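Local atomic coordinates of transcriptional regulator KdgR (Pseudomonas aeruginosa, PDB entry 5Y6I), a protein that probably binds DNA and controls transcription as a member of the IclR family, with an N-terminal helix-turn-helix domain and a C-terminal domain of the GAF type. Residues 102-105 with 106-110; 157-161 with 162-166; 136-139 with 140-144; 79-82 with 83-87. All blocks are in the same frame, centred on the assembly; numbering follows the deposited sequence.

Interaction 1 of 4, residues 102-105 with 106-110; sequences AELR and DVLNE
The guanidinium of R105 and the carboxylate of D106 lie almost in one plane, 3° apart, with D106 OD1 at the guanidinium edge facing NE in a salt bridge. The modelled separation is implausibly short, so the pairing is sounder than its exact length. R105 has CG anti to its backbone N (chi1 -177°), and bends about CB-CG and CG-CD bring NE to D106 OD1; NE also makes a weak bond to A102 O at 3.4 Å. Along the way R105 CG passes 3.3 Å from E110 O. The pair of charges is extended by R105 NH1, which forms a salt bridge with E128 and a hydrogen bond to Q129 O. Backbone bonds run from D106 N to A102 O (3.0 Å), V107 N to E103 O (3.1 Å) and L108 N to L104 O (3.2 Å), the last being the straightest. N109, with positive phi, then leaves the helix, and its N makes only a weak bond to R105 O. On another flank, L104 CG meets L108 CD1 at 3.9 Å, while V107 CG2 touches L104 CD1 at 4.2 Å from a side chain crossing at about a right angle. This contact closes helix 93-108: L104 packs against helix 244-258 and, with L108, onto strand 223-232, while N109 and E110 lead into strand 111-118.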
ATOM      1  N   ALA A 102      -7.218  21.574  -4.780  1.00 66.95           N
ATOM      2  CA  ALA A 102      -7.245  22.986  -5.121  1.00 63.03           C
ATOM      3  C   ALA A 102      -7.911  23.212  -6.472  1.00 69.95           C
ATOM      4  O   ALA A 102      -8.601  24.221  -6.677  1.00 74.72           O
ATOM      5  CB  ALA A 102      -5.821  23.527  -5.106  1.00 58.40           C
ATOM      6  N   GLU A 103      -7.730  22.274  -7.401  1.00 67.98           N
ATOM      7  CA  GLU A 103      -8.413  22.377  -8.682  1.00 67.02           C
ATOM      8  C   GLU A 103      -9.914  22.205  -8.507  1.00 71.16           C
ATOM      9  O   GLU A 103     -10.697  22.967  -9.083  1.00 79.89           O
ATOM     10  CB  GLU A 103      -7.832  21.356  -9.663  1.00 67.93           C
ATOM     11  CG  GLU A 103      -6.297  21.455  -9.726  1.00 87.51           C
ATOM     12  CD  GLU A 103      -5.619  20.462 -10.673  1.00 97.30           C
ATOM     13  OE1 GLU A 103      -4.835  20.914 -11.535  1.00 99.12           O
ATOM     14  OE2 GLU A 103      -5.843  19.236 -10.542  1.00 99.08           O
ATOM     15  N   LEU A 104     -10.339  21.241  -7.685  1.00 61.45           N
ATOM     16  CA  LEU A 104     -11.769  21.060  -7.486  1.00 62.55           C
ATOM     17  C   LEU A 104     -12.370  22.288  -6.829  1.00 69.93           C
ATOM     18  O   LEU A 104     -13.489  22.698  -7.157  1.00 71.63           O
ATOM     19  CB  LEU A 104     -12.044  19.825  -6.636  1.00 61.89           C
ATOM     20  CG  LEU A 104     -13.540  19.526  -6.486  1.00 57.64           C
ATOM     21  CD1 LEU A 104     -14.098  19.012  -7.799  1.00 56.78           C
ATOM     22  CD2 LEU A 104     -13.777  18.515  -5.377  1.00 58.13           C
ATOM     23  N   ARG A 105     -11.635  22.899  -5.902  1.00 69.99           N
ATOM     24  CA  ARG A 105     -12.116  24.142  -5.319  1.00 72.33           C
ATOM     25  C   ARG A 105     -12.300  25.207  -6.393  1.00 78.10           C
ATOM     26  O   ARG A 105     -13.298  25.929  -6.392  1.00 81.21           O
ATOM     27  CB  ARG A 105     -11.150  24.613  -4.231  1.00 70.53           C
ATOM     28  CG  ARG A 105     -11.584  25.876  -3.488  1.00 66.82           C
ATOM     29  CD  ARG A 105     -10.952  27.085  -4.134  1.00 74.64           C
ATOM     30  NE  ARG A 105      -9.608  26.814  -4.671  1.00 71.97           N
ATOM     31  CZ  ARG A 105      -8.469  27.058  -4.021  1.00 66.02           C
ATOM     32  NH1 ARG A 105      -8.504  27.561  -2.791  1.00 68.16           N
ATOM     33  NH2 ARG A 105      -7.291  26.785  -4.588  1.00 57.83           N
ATOM     34  N   ASP A 106     -11.362  25.303  -7.337  1.00 79.52           N
ATOM     35  CA  ASP A 106     -11.406  26.407  -8.289  1.00 78.03           C
ATOM     36  C   ASP A 106     -12.522  26.249  -9.315  1.00 80.15           C
ATOM     37  O   ASP A 106     -12.980  27.250  -9.877  1.00 86.32           O
ATOM     38  CB  ASP A 106     -10.060  26.547  -8.995  1.00 76.77           C
ATOM     39  CG  ASP A 106      -8.956  26.948  -8.052  1.00 72.34           C
ATOM     40  OD1 ASP A 106      -9.277  27.373  -6.920  1.00 77.14           O
ATOM     41  OD2 ASP A 106      -7.775  26.830  -8.429  1.00 63.27           O
ATOM     42  N   VAL A 107     -12.973  25.022  -9.581  1.00 79.21           N
ATOM     43  CA  VAL A 107     -14.062  24.849 -10.538  1.00 83.16           C
ATOM     44  C   VAL A 107     -15.427  25.031  -9.880  1.00 82.45           C
ATOM     45  O   VAL A 107     -16.353  25.542 -10.513  1.00 86.66           O
ATOM     46  CB  VAL A 107     -13.982  23.483 -11.240  1.00 79.99           C
ATOM     47  CG1 VAL A 107     -12.890  23.496 -12.294  1.00 77.54           C
ATOM     48  CG2 VAL A 107     -13.740  22.406 -10.239  1.00 78.13           C
ATOM     49  N   LEU A 108     -15.577  24.622  -8.627  1.00 79.06           N
ATOM     50  CA  LEU A 108     -16.825  24.823  -7.910  1.00 81.45           C
ATOM     51  C   LEU A 108     -16.900  26.170  -7.217  1.00 88.41           C
ATOM     52  O   LEU A 108     -18.009  26.638  -6.929  1.00 90.91           O
ATOM     53  CB  LEU A 108     -17.012  23.726  -6.864  1.00 74.98           C
ATOM     54  CG  LEU A 108     -16.918  22.314  -7.438  1.00 70.99           C
ATOM     55  CD1 LEU A 108     -17.002  21.282  -6.340  1.00 70.79           C
ATOM     56  CD2 LEU A 108     -18.053  22.118  -8.435  1.00 70.12           C
ATOM     57  N   ASN A 109     -15.754  26.800  -6.968  1.00 85.36           N
ATOM     58  CA  ASN A 109     -15.640  27.883  -5.998  1.00 85.34           C
ATOM     59  C   ASN A 109     -16.434  27.550  -4.738  1.00 88.45           C
ATOM     60  O   ASN A 109     -17.252  28.331  -4.259  1.00 90.25           O
ATOM     61  CB  ASN A 109     -16.080  29.219  -6.583  1.00 90.72           C
ATOM     62  CG  ASN A 109     -15.548  30.406  -5.785  1.00 93.64           C
ATOM     63  OD1 ASN A 109     -14.594  30.270  -5.010  1.00 93.68           O
ATOM     64  ND2 ASN A 109     -16.159  31.572  -5.972  1.00 95.29           N
ATOM     65  N   GLU A 110     -16.210  26.344  -4.224  1.00 83.36           N
ATOM     66  CA  GLU A 110     -16.763  25.926  -2.950  1.00 77.19           C
ATOM     67  C   GLU A 110     -15.637  25.342  -2.114  1.00 75.47           C
ATOM     68  O   GLU A 110     -14.648  24.837  -2.651  1.00 71.24           O
ATOM     69  CB  GLU A 110     -17.911  24.903  -3.128  1.00 79.66           C
ATOM     70  CG  GLU A 110     -18.933  25.292  -4.194  1.00 84.46           C
ATOM     71  CD  GLU A 110     -20.211  25.872  -3.580  1.00 91.39           C
ATOM     72  OE1 GLU A 110     -20.145  26.273  -2.395  1.00 92.20           O
ATOM     73  OE2 GLU A 110     -21.261  25.961  -4.276  1.00 87.66           O
TER

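Interaction 2 of 4, residues 157-161 with 162-166; sequences AFLPE and REVAE
P160 and E163 meet at a slant: the extended E163 chain crosses the proline ring obliquely, and E163 OE1 comes within 3.3 Å of P160 CD and 3.5 Å of P160 CG. With chi1 at 36° and a straight run beyond CG, the end of E163 comes back to the ring, which carries the carboxylate to the CD-CG edge. The carboxylate lies where the subunits meet, with a long, weak ion pair to R105 of the second subunit and D106 of that subunit close by, a like charge that would probably weaken the attraction. V164 stands at about a right angle to E161. Its two methyls divide the work: CG1 faces back to L159 CB at 4.0 Å and to P160 O at 3.5 Å, whereas CG2 turns to E161 O. The E161 chain, bent about CB-CG, brings OE2 to 3.2 Å from A165 CB. The polar partner of the carboxylate is R168, in a salt bridge from OE1; A165 CB lies beside OE2 as a packing contact. Two weak bonds end on E161 O, from V164 N (3.4 Å) and A165 N (3.1 Å). L159 and E163 both rest on W117 of strand 111-118. This is a short interhelical loop in the GAF-type C-terminal domain, joining helix 150-158 to helix 162-171.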
ATOM      1  N   ALA A 157     -19.216   4.068   6.029  1.00 73.82           N
ATOM      2  CA  ALA A 157     -19.667   3.226   4.932  1.00 80.15           C
ATOM      3  C   ALA A 157     -18.565   2.282   4.471  1.00 78.09           C
ATOM      4  O   ALA A 157     -18.852   1.148   4.076  1.00 78.81           O
ATOM      5  CB  ALA A 157     -20.153   4.088   3.768  1.00 84.66           C
ATOM      6  N   PHE A 158     -17.303   2.717   4.538  1.00 75.21           N
ATOM      7  CA  PHE A 158     -16.228   1.994   3.888  1.00 77.00           C
ATOM      8  C   PHE A 158     -15.223   1.346   4.830  1.00 82.25           C
ATOM      9  O   PHE A 158     -14.601   0.360   4.435  1.00 90.90           O
ATOM     10  CB  PHE A 158     -15.502   2.923   2.911  1.00 79.13           C
ATOM     11  CG  PHE A 158     -16.314   3.248   1.698  1.00 80.53           C
ATOM     12  CD1 PHE A 158     -17.205   4.307   1.705  1.00 75.50           C
ATOM     13  CD2 PHE A 158     -16.236   2.449   0.567  1.00 78.81           C
ATOM     14  CE1 PHE A 158     -17.977   4.594   0.592  1.00 74.81           C
ATOM     15  CE2 PHE A 158     -17.011   2.730  -0.550  1.00 81.15           C
ATOM     16  CZ  PHE A 158     -17.884   3.808  -0.534  1.00 77.62           C
ATOM     17  N   LEU A 159     -15.052   1.827   6.052  1.00 81.65           N
ATOM     18  CA  LEU A 159     -14.127   1.170   6.965  1.00 73.82           C
ATOM     19  C   LEU A 159     -14.766  -0.025   7.627  1.00 76.26           C
ATOM     20  O   LEU A 159     -15.992  -0.146   7.699  1.00 75.81           O
ATOM     21  CB  LEU A 159     -13.638   2.132   8.034  1.00 76.78           C
ATOM     22  CG  LEU A 159     -12.844   3.278   7.466  1.00 71.79           C
ATOM     23  CD1 LEU A 159     -13.276   4.480   8.198  1.00 70.06           C
ATOM     24  CD2 LEU A 159     -11.313   2.975   7.482  1.00 61.05           C
ATOM     25  N   PRO A 160     -13.944  -0.946   8.143  1.00 78.77           N
ATOM     26  CA  PRO A 160     -14.493  -2.045   8.931  1.00 80.48           C
ATOM     27  C   PRO A 160     -15.365  -1.558  10.078  1.00 78.87           C
ATOM     28  O   PRO A 160     -15.179  -0.470  10.620  1.00 84.46           O
ATOM     29  CB  PRO A 160     -13.235  -2.768   9.440  1.00 77.07           C
ATOM     30  CG  PRO A 160     -12.215  -2.463   8.482  1.00 62.63           C
ATOM     31  CD  PRO A 160     -12.471  -1.055   8.079  1.00 64.24           C
ATOM     32  N   GLU A 161     -16.342  -2.390  10.421  1.00 79.93           N
ATOM     33  CA  GLU A 161     -17.213  -2.100  11.543  1.00 82.66           C
ATOM     34  C   GLU A 161     -16.415  -1.973  12.827  1.00 90.49           C
ATOM     35  O   GLU A 161     -16.767  -1.181  13.706  1.00105.19           O
ATOM     36  CB  GLU A 161     -18.286  -3.190  11.633  1.00 84.76           C
ATOM     37  CG  GLU A 161     -18.796  -3.543  13.018  1.00 94.72           C
ATOM     38  CD  GLU A 161     -19.589  -2.412  13.649  1.00103.37           C
ATOM     39  OE1 GLU A 161     -19.996  -1.463  12.933  1.00105.20           O
ATOM     40  OE2 GLU A 161     -19.813  -2.488  14.872  1.00106.71           O
ATOM     41  N   ARG A 162     -15.285  -2.667  12.899  1.00 92.46           N
ATOM     42  CA  ARG A 162     -14.563  -2.825  14.151  1.00 95.98           C
ATOM     43  C   ARG A 162     -13.830  -1.546  14.552  1.00 89.27           C
ATOM     44  O   ARG A 162     -13.751  -1.218  15.742  1.00 92.54           O
ATOM     45  CB  ARG A 162     -13.601  -4.007  14.023  1.00103.48           C
ATOM     46  CG  ARG A 162     -12.546  -4.060  15.087  1.00111.08           C
ATOM     47  CD  ARG A 162     -13.093  -4.727  16.329  1.00115.33           C
ATOM     48  NE  ARG A 162     -12.227  -4.472  17.471  1.00119.68           N
ATOM     49  CZ  ARG A 162     -11.946  -5.382  18.396  1.00124.26           C
ATOM     50  NH1 ARG A 162     -12.430  -6.612  18.292  1.00125.35           N
ATOM     51  NH2 ARG A 162     -11.154  -5.069  19.413  1.00125.94           N
ATOM     52  N   GLU A 163     -13.290  -0.802  13.593  1.00 85.94           N
ATOM     53  CA  GLU A 163     -12.579   0.411  13.967  1.00 89.52           C
ATOM     54  C   GLU A 163     -13.463   1.658  13.969  1.00 82.82           C
ATOM     55  O   GLU A 163     -12.946   2.760  14.187  1.00 84.09           O
ATOM     56  CB  GLU A 163     -11.358   0.626  13.073  1.00 92.69           C
ATOM     57  CG  GLU A 163     -11.506   0.214  11.632  1.00 99.07           C
ATOM     58  CD  GLU A 163     -10.242   0.507  10.840  1.00 98.60           C
ATOM     59  OE1 GLU A 163      -9.884  -0.291   9.958  1.00 99.36           O
ATOM     60  OE2 GLU A 163      -9.600   1.541  11.120  1.00 99.75           O
ATOM     61  N   VAL A 164     -14.768   1.520  13.749  1.00 75.51           N
ATOM     62  CA  VAL A 164     -15.678   2.639  13.916  1.00 81.80           C
ATOM     63  C   VAL A 164     -16.561   2.486  15.150  1.00 89.34           C
ATOM     64  O   VAL A 164     -16.968   3.500  15.731  1.00 94.02           O
ATOM     65  CB  VAL A 164     -16.546   2.858  12.655  1.00 81.59           C
ATOM     66  CG1 VAL A 164     -15.726   2.850  11.399  1.00 75.70           C
ATOM     67  CG2 VAL A 164     -17.700   1.913  12.577  1.00 74.99           C
ATOM     68  N   ALA A 165     -16.818   1.254  15.597  1.00 92.47           N
ATOM     69  CA  ALA A 165     -17.920   0.997  16.513  1.00 94.82           C
ATOM     70  C   ALA A 165     -17.720   1.680  17.859  1.00102.80           C
ATOM     71  O   ALA A 165     -18.674   2.221  18.429  1.00110.38           O
ATOM     72  CB  ALA A 165     -18.103  -0.511  16.693  1.00 92.19           C
ATOM     73  N   GLU A 166     -16.496   1.662  18.394  1.00103.69           N
ATOM     74  CA  GLU A 166     -16.305   2.191  19.742  1.00109.89           C
ATOM     75  C   GLU A 166     -16.641   3.674  19.798  1.00104.89           C
ATOM     76  O   GLU A 166     -17.462   4.100  20.614  1.00107.91           O
ATOM     77  CB  GLU A 166     -14.880   1.957  20.237  1.00117.99           C
ATOM     78  CG  GLU A 166     -14.596   2.736  21.527  1.00125.09           C
ATOM     79  CD  GLU A 166     -13.167   2.592  22.012  1.00129.82           C
ATOM     80  OE1 GLU A 166     -12.971   1.968  23.085  1.00129.33           O
ATOM     81  OE2 GLU A 166     -12.248   3.102  21.317  1.00128.26           O
TER

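Interaction 3 of 4, residues 136-139 with 140-144; sequences VVTQ and VGSVL
A type II beta turn runs from Q139 to S142, closed by S142 N donating to Q139 O at 2.9 Å, with an N-H...O angle of 152° and the donor tilted 29° from the carbonyl plane. The S142 hydroxyl gives the same oxygen a second, weak bond, OG to Q139 O at 3.3 Å. OG stands beside its own backbone N (chi1 -81°), which brings it back over the turn to Q139 O and within 3.5 Å of Q139 CG. V140 and G141 fill the two corners. The positive phi of G141 is the conformation a type II turn takes at its third position, where a side chain would press on the preceding carbonyl oxygen. The turn belongs to the loop between strand 121-128 and helix 150-158 in the C-terminal domain, and its backbone follows that strand: G141 and S142 are hydrogen-bonded to V124, and L144 to A122. T138 joins the two limbs by its methyl alone across the turn. With CG2 anti to the backbone N, the methyl reaches S142 CB at 3.5 Å and L144 CD2 at 4.0 Å. The end of L144 comes near that methyl, and both T138 and L144 also pack on V124 and on F113 of strand 111-118. V140 leans on V127, while V136 O accepts a hydrogen bond from the T111 hydroxyl.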
ATOM      1  N   VAL A 136     -18.371  29.871   4.502  1.00 96.99           N
ATOM      2  CA  VAL A 136     -18.250  28.876   5.562  1.00100.17           C
ATOM      3  C   VAL A 136     -17.095  27.952   5.227  1.00102.99           C
ATOM      4  O   VAL A 136     -16.771  27.711   4.056  1.00107.03           O
ATOM      5  CB  VAL A 136     -19.540  28.055   5.725  1.00100.30           C
ATOM      6  CG1 VAL A 136     -20.687  28.914   6.204  1.00102.27           C
ATOM      7  CG2 VAL A 136     -19.853  27.364   4.434  1.00104.73           C
ATOM      8  N   VAL A 137     -16.496  27.390   6.275  1.00 97.27           N
ATOM      9  CA  VAL A 137     -15.291  26.586   6.158  1.00 87.43           C
ATOM     10  C   VAL A 137     -15.304  25.511   7.237  1.00 87.09           C
ATOM     11  O   VAL A 137     -15.947  25.644   8.275  1.00 84.77           O
ATOM     12  CB  VAL A 137     -14.018  27.467   6.267  1.00 83.61           C
ATOM     13  CG1 VAL A 137     -13.961  28.477   5.137  1.00 88.64           C
ATOM     14  CG2 VAL A 137     -14.001  28.232   7.603  1.00 80.70           C
ATOM     15  N   THR A 138     -14.621  24.416   6.969  1.00 90.12           N
ATOM     16  CA  THR A 138     -14.040  23.674   8.068  1.00 94.58           C
ATOM     17  C   THR A 138     -12.637  24.229   8.279  1.00 93.27           C
ATOM     18  O   THR A 138     -12.148  25.039   7.490  1.00100.25           O
ATOM     19  CB  THR A 138     -14.038  22.178   7.767  1.00 96.23           C
ATOM     20  OG1 THR A 138     -15.287  21.826   7.161  1.00100.48           O
ATOM     21  CG2 THR A 138     -13.879  21.374   9.038  1.00 95.74           C
ATOM     22  N   GLN A 139     -11.990  23.832   9.359  1.00 86.04           N
ATOM     23  CA  GLN A 139     -10.597  24.202   9.501  1.00 80.95           C
ATOM     24  C   GLN A 139      -9.747  22.965   9.746  1.00 74.31           C
ATOM     25  O   GLN A 139     -10.205  21.957  10.284  1.00 74.85           O
ATOM     26  CB  GLN A 139     -10.415  25.250  10.597  1.00 84.87           C
ATOM     27  CG  GLN A 139     -10.564  24.768  11.994  1.00 95.53           C
ATOM     28  CD  GLN A 139     -10.700  25.931  12.945  1.00107.38           C
ATOM     29  OE1 GLN A 139     -11.766  26.540  13.050  1.00108.05           O
ATOM     30  NE2 GLN A 139      -9.608  26.276  13.620  1.00113.98           N
ATOM     31  N   VAL A 140      -8.510  23.038   9.276  1.00 74.08           N
ATOM     32  CA  VAL A 140      -7.560  21.964   9.487  1.00 69.62           C
ATOM     33  C   VAL A 140      -7.487  21.693  10.973  1.00 72.89           C
ATOM     34  O   VAL A 140      -7.419  22.625  11.779  1.00 77.15           O
ATOM     35  CB  VAL A 140      -6.197  22.364   8.896  1.00 69.47           C
ATOM     36  CG1 VAL A 140      -5.130  21.337   9.217  1.00 71.78           C
ATOM     37  CG2 VAL A 140      -6.324  22.549   7.389  1.00 65.06           C
ATOM     38  N   GLY A 141      -7.553  20.414  11.346  1.00 67.57           N
ATOM     39  CA  GLY A 141      -7.597  20.035  12.741  1.00 69.04           C
ATOM     40  C   GLY A 141      -8.990  19.815  13.293  1.00 75.52           C
ATOM     41  O   GLY A 141      -9.119  19.371  14.440  1.00 89.70           O
ATOM     42  N   SER A 142     -10.033  20.110  12.529  1.00 70.50           N
ATOM     43  CA  SER A 142     -11.380  19.836  13.000  1.00 69.46           C
ATOM     44  C   SER A 142     -11.635  18.344  12.937  1.00 75.61           C
ATOM     45  O   SER A 142     -11.218  17.674  11.991  1.00 65.55           O
ATOM     46  CB  SER A 142     -12.413  20.585  12.157  1.00 63.09           C
ATOM     47  OG  SER A 142     -12.529  21.950  12.570  1.00 71.13           O
ATOM     48  N   VAL A 143     -12.276  17.821  13.977  1.00 80.55           N
ATOM     49  CA  VAL A 143     -12.764  16.444  14.017  1.00 80.78           C
ATOM     50  C   VAL A 143     -14.277  16.495  13.835  1.00 80.90           C
ATOM     51  O   VAL A 143     -14.967  17.177  14.596  1.00 77.04           O
ATOM     52  CB  VAL A 143     -12.404  15.741  15.339  1.00 75.52           C
ATOM     53  CG1 VAL A 143     -12.894  14.304  15.316  1.00 71.04           C
ATOM     54  CG2 VAL A 143     -10.901  15.798  15.591  1.00 71.66           C
ATOM     55  N   LEU A 144     -14.800  15.773  12.825  1.00 83.52           N
ATOM     56  CA  LEU A 144     -16.225  15.801  12.516  1.00 81.12           C
ATOM     57  C   LEU A 144     -16.935  14.598  13.143  1.00 81.81           C
ATOM     58  O   LEU A 144     -16.294  13.608  13.512  1.00 70.73           O
ATOM     59  CB  LEU A 144     -16.421  15.823  10.994  1.00 81.24           C
ATOM     60  CG  LEU A 144     -15.496  16.733  10.171  1.00 82.13           C
ATOM     61  CD1 LEU A 144     -15.705  16.563   8.686  1.00 77.74           C
ATOM     62  CD2 LEU A 144     -15.715  18.191  10.566  1.00 87.61           C
TER

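Interaction 4 of 4, residues 79-82 with 83-87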
ATOM      1  N   GLU A  79      13.439  -7.862  -8.928  1.00 73.44           N
ATOM      2  CA  GLU A  79      13.602  -6.431  -9.181  1.00 70.83           C
ATOM      3  C   GLU A  79      12.257  -5.749  -9.383  1.00 60.40           C
ATOM      4  O   GLU A  79      12.055  -4.614  -8.940  1.00 56.01           O
ATOM      5  CB  GLU A  79      14.501  -6.199 -10.389  1.00 76.08           C
ATOM      6  CG  GLU A  79      15.962  -6.218 -10.037  1.00 81.06           C
ATOM      7  CD  GLU A  79      16.235  -5.448  -8.768  1.00 91.49           C
ATOM      8  OE1 GLU A  79      15.697  -4.324  -8.609  1.00 97.08           O
ATOM      9  OE2 GLU A  79      16.970  -5.975  -7.914  1.00 93.51           O
ATOM     10  N   ALA A  80      11.325  -6.424 -10.049  1.00 60.34           N
ATOM     11  CA  ALA A  80       9.980  -5.882 -10.165  1.00 60.81           C
ATOM     12  C   ALA A  80       9.353  -5.706  -8.790  1.00 70.20           C
ATOM     13  O   ALA A  80       8.706  -4.687  -8.515  1.00 73.55           O
ATOM     14  CB  ALA A  80       9.121  -6.797 -11.041  1.00 57.38           C
ATOM     15  N   LEU A  81       9.544  -6.687  -7.908  1.00 67.56           N
ATOM     16  CA  LEU A  81       8.964  -6.598  -6.576  1.00 67.94           C
ATOM     17  C   LEU A  81       9.591  -5.468  -5.767  1.00 64.87           C
ATOM     18  O   LEU A  81       8.891  -4.751  -5.048  1.00 59.71           O
ATOM     19  CB  LEU A  81       9.134  -7.942  -5.852  1.00 68.99           C
ATOM     20  CG  LEU A  81       8.782  -7.994  -4.363  1.00 63.22           C
ATOM     21  CD1 LEU A  81       7.352  -7.556  -4.136  1.00 60.35           C
ATOM     22  CD2 LEU A  81       9.026  -9.389  -3.787  1.00 65.59           C
ATOM     23  N   ARG A  82      10.908  -5.295  -5.853  1.00 65.84           N
ATOM     24  CA  ARG A  82      11.562  -4.357  -4.947  1.00 67.36           C
ATOM     25  C   ARG A  82      11.242  -2.910  -5.310  1.00 75.70           C
ATOM     26  O   ARG A  82      11.048  -2.070  -4.416  1.00 74.16           O
ATOM     27  CB  ARG A  82      13.060  -4.598  -4.935  1.00 68.45           C
ATOM     28  CG  ARG A  82      13.413  -5.880  -4.189  1.00 84.51           C
ATOM     29  CD  ARG A  82      14.872  -6.264  -4.304  1.00 95.62           C
ATOM     30  NE  ARG A  82      15.066  -7.449  -5.131  1.00101.79           N
ATOM     31  CZ  ARG A  82      16.198  -8.140  -5.166  1.00109.33           C
ATOM     32  NH1 ARG A  82      16.312  -9.212  -5.948  1.00112.46           N
ATOM     33  NH2 ARG A  82      17.220  -7.752  -4.413  1.00112.61           N
ATOM     34  N   VAL A  83      11.188  -2.597  -6.611  1.00 71.65           N
ATOM     35  CA  VAL A  83      10.742  -1.275  -7.048  1.00 62.39           C
ATOM     36  C   VAL A  83       9.313  -1.028  -6.589  1.00 58.80           C
ATOM     37  O   VAL A  83       8.985   0.035  -6.035  1.00 58.67           O
ATOM     38  CB  VAL A  83      10.863  -1.141  -8.579  1.00 59.14           C
ATOM     39  CG1 VAL A  83      10.059   0.071  -9.092  1.00 56.11           C
ATOM     40  CG2 VAL A  83      12.326  -1.062  -8.997  1.00 54.89           C
ATOM     41  N   GLY A  84       8.443  -2.016  -6.821  1.00 55.27           N
ATOM     42  CA  GLY A  84       7.051  -1.888  -6.432  1.00 53.55           C
ATOM     43  C   GLY A  84       6.864  -1.660  -4.945  1.00 57.46           C
ATOM     44  O   GLY A  84       6.041  -0.837  -4.538  1.00 66.81           O
ATOM     45  N   LEU A  85       7.627  -2.374  -4.114  1.00 53.31           N
ATOM     46  CA  LEU A  85       7.506  -2.162  -2.672  1.00 58.31           C
ATOM     47  C   LEU A  85       8.045  -0.802  -2.257  1.00 57.43           C
ATOM     48  O   LEU A  85       7.618  -0.255  -1.228  1.00 51.63           O
ATOM     49  CB  LEU A  85       8.233  -3.255  -1.887  1.00 54.73           C
ATOM     50  CG  LEU A  85       7.769  -4.714  -1.994  1.00 61.94           C
ATOM     51  CD1 LEU A  85       8.729  -5.601  -1.208  1.00 66.46           C
ATOM     52  CD2 LEU A  85       6.332  -4.916  -1.522  1.00 59.55           C
ATOM     53  N   ALA A  86       9.017  -0.271  -2.999  1.00 50.80           N
ATOM     54  CA  ALA A  86       9.467   1.091  -2.756  1.00 51.48           C
ATOM     55  C   ALA A  86       8.344   2.069  -3.059  1.00 58.75           C
ATOM     56  O   ALA A  86       8.090   2.998  -2.282  1.00 57.29           O
ATOM     57  CB  ALA A  86      10.695   1.412  -3.611  1.00 57.33           C
ATOM     58  N   ALA A  87       7.638   1.843  -4.172  1.00 51.72           N
ATOM     59  CA  ALA A  87       6.476   2.648  -4.514  1.00 61.39           C
ATOM     60  C   ALA A  87       5.442   2.608  -3.403  1.00 65.74           C
ATOM     61  O   ALA A  87       5.020   3.647  -2.892  1.00 66.87           O
ATOM     62  CB  ALA A  87       5.865   2.153  -5.829  1.00 66.77           C
TER
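L81 and L85, one turn apart, share a face of helix 78-88, the helix that joins the winged helix-turn-helix domain to the C-terminal domain in IclR-type regulators. L81 sends CG anti to its backbone N (chi1 171°), tipping its end forward along the helix; L85 keeps CG beside its own N (chi1 -63°) and leans back. The two meet at a slant, L81 CD1 resting 3.6 Å from L85 CG, while L85 CG also sits 3.3 Å from L81 O. V83 holds CG2 beside the backbone N and lays it against E79 O at 3.6 Å. The backbone ladder beneath is regular: V83 N to E79 O at 3.2 Å is nearly straight, and L85 N to L81 O is 2.8 Å. The second subunit lies along this helix: A80 packs on V83 of that subunit and L81 on its M91. Within its own chain V83 packs on F64. R82 extends and then turns at CD; its NE gives a weak hydrogen bond to R78 O, and its guanidinium has E79 OE2 over the centre of one face, 3.6 Å above the plane, a long charge pairing in which no N-H points at the oxygen.

From the N terminus the contacts come in series: interaction 4, then 1, 3 and 2; none nests within or crosses another. Interaction 4 spans a helix turn in the connector 78-88, and interaction 1 ends the next helix, 93-108, their centres about 35 Å apart. Interaction 3 closes a tight turn beside strand 121-128, its nearest atoms about 7 Å from interaction 1. Interaction 2 links helices 150-158 and 162-171, with its centre about 22 Å from that of interaction 3. Interactions 2 and 4 both touch the second subunit, and P160, R162 and E163 meet D106 of that subunit, part of its own interaction 1.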